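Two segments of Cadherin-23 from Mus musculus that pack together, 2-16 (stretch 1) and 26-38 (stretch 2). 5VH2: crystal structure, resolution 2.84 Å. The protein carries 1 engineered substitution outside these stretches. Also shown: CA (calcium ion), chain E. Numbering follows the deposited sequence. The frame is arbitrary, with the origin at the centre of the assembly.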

# COMPACT_ATOMS: atom_id res chain seq x y z
N ASN A 2 -26.26 -40.05 9.49
CA ASN A 2 -26.76 -38.74 8.96
C ASN A 2 -27.82 -37.96 9.80
O ASN A 2 -28.59 -37.18 9.22
CB ASN A 2 -27.26 -38.94 7.50
CG ASN A 2 -28.38 -40.00 7.35
OD1 ASN A 2 -29.55 -39.66 7.21
ND2 ASN A 2 -28.01 -41.27 7.28
N ASP A 3 -27.86 -38.09 11.13
CA ASP A 3 -29.01 -37.57 11.88
C ASP A 3 -29.20 -36.06 11.61
O ASP A 3 -30.32 -35.64 11.32
CB ASP A 3 -28.93 -37.97 13.37
CG ASP A 3 -29.93 -37.22 14.30
OD1 ASP A 3 -31.18 -37.25 14.09
OD2 ASP A 3 -29.48 -36.62 15.31
N GLU A 4 -28.13 -35.27 11.66
CA GLU A 4 -28.14 -33.92 11.05
C GLU A 4 -26.75 -33.47 10.54
O GLU A 4 -25.72 -34.06 10.85
CB GLU A 4 -28.68 -32.87 12.03
CG GLU A 4 -27.75 -32.61 13.19
CD GLU A 4 -28.46 -32.12 14.41
OE1 GLU A 4 -27.96 -31.11 14.96
OE2 GLU A 4 -29.48 -32.75 14.79
N ALA A 5 -26.76 -32.41 9.75
CA ALA A 5 -25.54 -31.86 9.20
C ALA A 5 -25.15 -30.61 10.00
O ALA A 5 -25.97 -30.05 10.72
CB ALA A 5 -25.72 -31.50 7.73
N PRO A 6 -23.87 -30.20 9.87
CA PRO A 6 -23.36 -29.03 10.59
C PRO A 6 -23.97 -27.74 10.07
O PRO A 6 -24.15 -27.57 8.87
CB PRO A 6 -21.85 -29.04 10.30
CG PRO A 6 -21.56 -30.41 9.80
CD PRO A 6 -22.81 -30.81 9.05
N VAL A 7 -24.27 -26.85 11.01
CA VAL A 7 -24.75 -25.52 10.68
C VAL A 7 -23.77 -24.54 11.33
O VAL A 7 -23.54 -24.61 12.55
CB VAL A 7 -26.14 -25.29 11.26
CG1 VAL A 7 -26.65 -23.90 10.91
CG2 VAL A 7 -27.09 -26.37 10.75
N PHE A 8 -23.17 -23.65 10.52
CA PHE A 8 -22.35 -22.57 11.02
C PHE A 8 -23.20 -21.60 11.83
O PHE A 8 -24.41 -21.52 11.65
CB PHE A 8 -21.64 -21.82 9.88
CG PHE A 8 -20.46 -22.58 9.31
CD1 PHE A 8 -19.19 -22.46 9.87
CD2 PHE A 8 -20.62 -23.42 8.23
CE1 PHE A 8 -18.11 -23.15 9.33
CE2 PHE A 8 -19.55 -24.11 7.69
CZ PHE A 8 -18.29 -23.98 8.25
N THR A 9 -22.58 -20.87 12.76
CA THR A 9 -23.31 -19.85 13.53
C THR A 9 -23.65 -18.61 12.72
O THR A 9 -24.43 -17.80 13.17
CB THR A 9 -22.57 -19.39 14.77
OG1 THR A 9 -21.34 -18.78 14.38
CG2 THR A 9 -22.29 -20.56 15.67
N GLN A 10 -23.02 -18.43 11.57
CA GLN A 10 -23.37 -17.30 10.66
C GLN A 10 -23.31 -17.74 9.19
O GLN A 10 -22.45 -18.57 8.85
CB GLN A 10 -22.43 -16.10 10.88
CG GLN A 10 -22.64 -15.38 12.18
CD GLN A 10 -21.76 -14.17 12.32
OE1 GLN A 10 -20.74 -14.20 13.01
NE2 GLN A 10 -22.23 -13.05 11.77
N GLN A 11 -24.20 -17.21 8.35
CA GLN A 11 -24.19 -17.45 6.90
C GLN A 11 -22.98 -16.80 6.19
O GLN A 11 -22.31 -17.44 5.38
CB GLN A 11 -25.49 -16.95 6.25
CG GLN A 11 -26.61 -17.96 6.36
CD GLN A 11 -27.77 -17.68 5.42
OE1 GLN A 11 -28.66 -16.95 5.78
NE2 GLN A 11 -27.80 -18.31 4.24
N GLN A 12 -22.77 -15.51 6.47
CA GLN A 12 -21.56 -14.81 6.03
C GLN A 12 -20.87 -14.25 7.27
O GLN A 12 -21.48 -13.48 8.03
CB GLN A 12 -21.87 -13.67 5.04
CG GLN A 12 -20.61 -13.08 4.41
CD GLN A 12 -20.85 -11.74 3.69
OE1 GLN A 12 -21.48 -11.67 2.62
NE2 GLN A 12 -20.36 -10.68 4.29
N TYR A 13 -19.62 -14.66 7.49
CA TYR A 13 -18.80 -14.03 8.52
C TYR A 13 -18.12 -12.79 7.93
O TYR A 13 -17.86 -12.73 6.71
CB TYR A 13 -17.77 -15.00 9.06
CG TYR A 13 -18.33 -16.15 9.87
CD1 TYR A 13 -18.73 -17.34 9.27
CD2 TYR A 13 -18.40 -16.07 11.26
CE1 TYR A 13 -19.20 -18.41 10.02
CE2 TYR A 13 -18.89 -17.12 12.04
CZ TYR A 13 -19.27 -18.30 11.42
OH TYR A 13 -19.71 -19.35 12.19
N ASN A 14 -17.80 -11.84 8.81
CA ASN A 14 -17.22 -10.56 8.40
C ASN A 14 -16.01 -10.22 9.22
O ASN A 14 -16.08 -10.14 10.46
CB ASN A 14 -18.21 -9.42 8.56
CG ASN A 14 -19.28 -9.42 7.51
OD1 ASN A 14 -19.02 -9.73 6.35
ND2 ASN A 14 -20.49 -9.07 7.90
N ARG A 15 -14.90 -9.99 8.53
CA ARG A 15 -13.77 -9.29 9.12
C ARG A 15 -13.39 -8.06 8.29
O ARG A 15 -12.85 -8.19 7.19
CB ARG A 15 -12.56 -10.22 9.21
CG ARG A 15 -11.30 -9.54 9.74
CD ARG A 15 -11.52 -8.89 11.09
NE ARG A 15 -10.35 -8.18 11.56
CZ ARG A 15 -9.26 -8.76 12.06
NH1 ARG A 15 -8.27 -8.00 12.50
NH2 ARG A 15 -9.13 -10.08 12.05
N LEU A 16 -13.67 -6.88 8.83
CA LEU A 16 -13.49 -5.61 8.12
C LEU A 16 -12.28 -4.87 8.66
O LEU A 16 -12.06 -4.82 9.88
CB LEU A 16 -14.74 -4.73 8.25
CG LEU A 16 -16.07 -5.47 8.05
CD1 LEU A 16 -17.29 -4.63 8.35
CD2 LEU A 16 -16.13 -6.06 6.65
N THR A 26 -1.51 -14.03 11.45
CA THR A 26 -2.39 -13.12 12.18
C THR A 26 -3.79 -13.70 12.18
O THR A 26 -4.27 -14.20 11.16
CB THR A 26 -2.48 -11.72 11.53
OG1 THR A 26 -1.17 -11.14 11.45
CG2 THR A 26 -3.36 -10.79 12.35
N SER A 27 -4.45 -13.61 13.33
CA SER A 27 -5.81 -14.13 13.46
C SER A 27 -6.77 -13.28 12.63
O SER A 27 -6.79 -12.04 12.75
CB SER A 27 -6.21 -14.10 14.94
OG SER A 27 -5.42 -15.01 15.69
N VAL A 28 -7.56 -13.94 11.79
CA VAL A 28 -8.48 -13.26 10.90
C VAL A 28 -9.92 -13.28 11.44
O VAL A 28 -10.52 -12.22 11.66
CB VAL A 28 -8.41 -13.89 9.50
CG1 VAL A 28 -9.35 -13.22 8.51
CG2 VAL A 28 -6.98 -13.83 9.03
N ILE A 29 -10.45 -14.48 11.66
CA ILE A 29 -11.76 -14.65 12.27
C ILE A 29 -11.93 -16.12 12.64
O ILE A 29 -11.30 -16.98 12.02
CB ILE A 29 -12.91 -14.21 11.32
CG1 ILE A 29 -14.27 -14.31 12.03
CG2 ILE A 29 -12.92 -15.05 10.05
CD1 ILE A 29 -15.32 -13.42 11.47
N VAL A 30 -12.78 -16.42 13.62
CA VAL A 30 -13.07 -17.81 13.99
C VAL A 30 -14.46 -18.24 13.52
O VAL A 30 -15.47 -17.58 13.85
CB VAL A 30 -12.93 -18.09 15.49
CG1 VAL A 30 -13.86 -17.20 16.33
CG2 VAL A 30 -13.13 -19.58 15.76
N VAL A 31 -14.49 -19.34 12.75
CA VAL A 31 -15.79 -19.90 12.35
C VAL A 31 -16.17 -21.03 13.31
O VAL A 31 -15.33 -21.58 14.02
CB VAL A 31 -15.82 -20.40 10.87
CG1 VAL A 31 -15.59 -19.23 9.92
CG2 VAL A 31 -14.81 -21.50 10.62
N ARG A 32 -17.45 -21.36 13.29
CA ARG A 32 -17.96 -22.40 14.17
C ARG A 32 -19.24 -23.01 13.59
O ARG A 32 -20.22 -22.29 13.31
CB ARG A 32 -18.21 -21.87 15.59
CG ARG A 32 -18.16 -23.03 16.57
CD ARG A 32 -18.72 -22.78 17.95
NE ARG A 32 -19.11 -24.08 18.49
CZ ARG A 32 -19.77 -24.26 19.63
NH1 ARG A 32 -20.17 -23.21 20.37
NH2 ARG A 32 -20.11 -25.50 20.00
N ALA A 33 -19.20 -24.33 13.39
CA ALA A 33 -20.36 -25.08 12.97
C ALA A 33 -20.66 -26.11 14.02
O ALA A 33 -19.79 -26.85 14.43
CB ALA A 33 -20.16 -25.74 11.62
N THR A 34 -21.91 -26.16 14.45
CA THR A 34 -22.36 -27.06 15.47
C THR A 34 -23.08 -28.23 14.79
O THR A 34 -23.77 -28.04 13.77
CB THR A 34 -23.27 -26.33 16.45
OG1 THR A 34 -24.17 -25.52 15.70
CG2 THR A 34 -22.45 -25.44 17.31
N ASP A 35 -22.85 -29.42 15.35
CA ASP A 35 -23.52 -30.65 14.94
C ASP A 35 -23.87 -31.37 16.24
O ASP A 35 -23.03 -31.55 17.08
CB ASP A 35 -22.58 -31.47 14.07
CG ASP A 35 -23.29 -32.56 13.31
OD1 ASP A 35 -24.23 -33.21 13.83
OD2 ASP A 35 -22.85 -32.87 12.21
N LYS A 36 -25.15 -31.68 16.41
CA LYS A 36 -25.63 -32.17 17.72
C LYS A 36 -25.88 -33.67 17.71
O LYS A 36 -26.37 -34.21 18.68
CB LYS A 36 -26.88 -31.40 18.17
CG LYS A 36 -26.64 -29.87 18.22
CD LYS A 36 -27.76 -29.00 18.76
CE LYS A 36 -29.16 -29.49 18.42
NZ LYS A 36 -29.43 -29.69 16.97
N ASP A 37 -25.45 -34.34 16.65
CA ASP A 37 -25.17 -35.78 16.70
C ASP A 37 -24.08 -36.05 17.68
O ASP A 37 -23.15 -35.26 17.80
CB ASP A 37 -24.68 -36.27 15.34
CG ASP A 37 -25.70 -36.05 14.24
OD1 ASP A 37 -26.86 -35.81 14.59
OD2 ASP A 37 -25.36 -36.03 13.04
N THR A 38 -24.18 -37.18 18.38
CA THR A 38 -23.10 -37.65 19.26
C THR A 38 -21.93 -38.21 18.47
O THR A 38 -22.02 -38.45 17.27
CB THR A 38 -23.58 -38.78 20.19
OG1 THR A 38 -24.16 -39.81 19.38
CG2 THR A 38 -24.59 -38.27 21.19
CA CA E . -24.10 -35.37 11.54

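The two stretches run past each other in opposite directions and bury 926 Å² between them. At the centre they form a short antiparallel ladder. Val7 N donates to Thr34 O at 3.0 Å, and Thr34 N donates to Val7 O at 2.9 Å. Thr9 N then donates to Arg32 O at 2.8 Å. Phe8 and Ala33 form the next, non-hydrogen-bonded pair, and there the backbones pinch together, with Phe8 CA 3.8 Å from Ala33 CA. The small side chain of Ala33 lies on the same face of the sheet as that of Phe8.

On this face the fit is close. The Ala33 methyl is a small bump that sits over the flat of the Phe8 ring, with Ala33 CB 3.8 Å from the ring centroid and almost on the ring normal. Pro6 touches the same methyl, with Pro6 CB 3.9 Å from Ala33 CB. Val31 also reaches the Phe8 ring, where Val31 CB lies 3.9 Å from Phe8 CE1. Val31 serves a second ring as well. Val31 CG1 lies over a face of the Tyr13 ring, 3.9 Å from its centroid. Val31 therefore packs against both aromatic side chains. Val7 and Thr34 point to the other face of the sheet.

Tyr13 points toward stretch 2 and is buried. Its hydroxyl reaches the stretch 2 backbone: Arg32 N donates to Tyr13 OH at 3.2 Å. Thr9 OG1 and Tyr13 OH share a hydrogen bond of 2.8 Å. Ile29 also points across, and Ile29 CD1 comes to 3.8 Å from Tyr13 CB and 3.5 Å from Asn14 O.

Strands 12-16 and 27-30 are roughly antiparallel, but their axes stay 7.3 Å apart at closest approach. Arg15 spans part of this gap. Arg15 NH2 donates to Val28 O at 2.6 Å and to Ser27 O at 3.1 Å, so one nitrogen ties down two successive carbonyls, both near the guanidinium plane.

At the other end the packing is ionic. Calcium gathers oxygens from both stretches: the calcium ion lies 2.2 Å from Glu4 O, 2.1 Å from Asp37 OD2 and 2.9 Å from Asp35 OD2. Its positive charge helps offset the crowding of Glu4 O and Asp37 OD2, which are 3.0 Å apart. Glu4 N also donates to Asp37 OD2 at 3.2 Å. The Glu4 side chain reaches across to Lys36. Glu4 OE1 accepts from Lys36 N at 3.2 Å and forms a salt bridge with Lys36 NZ at 2.9 Å.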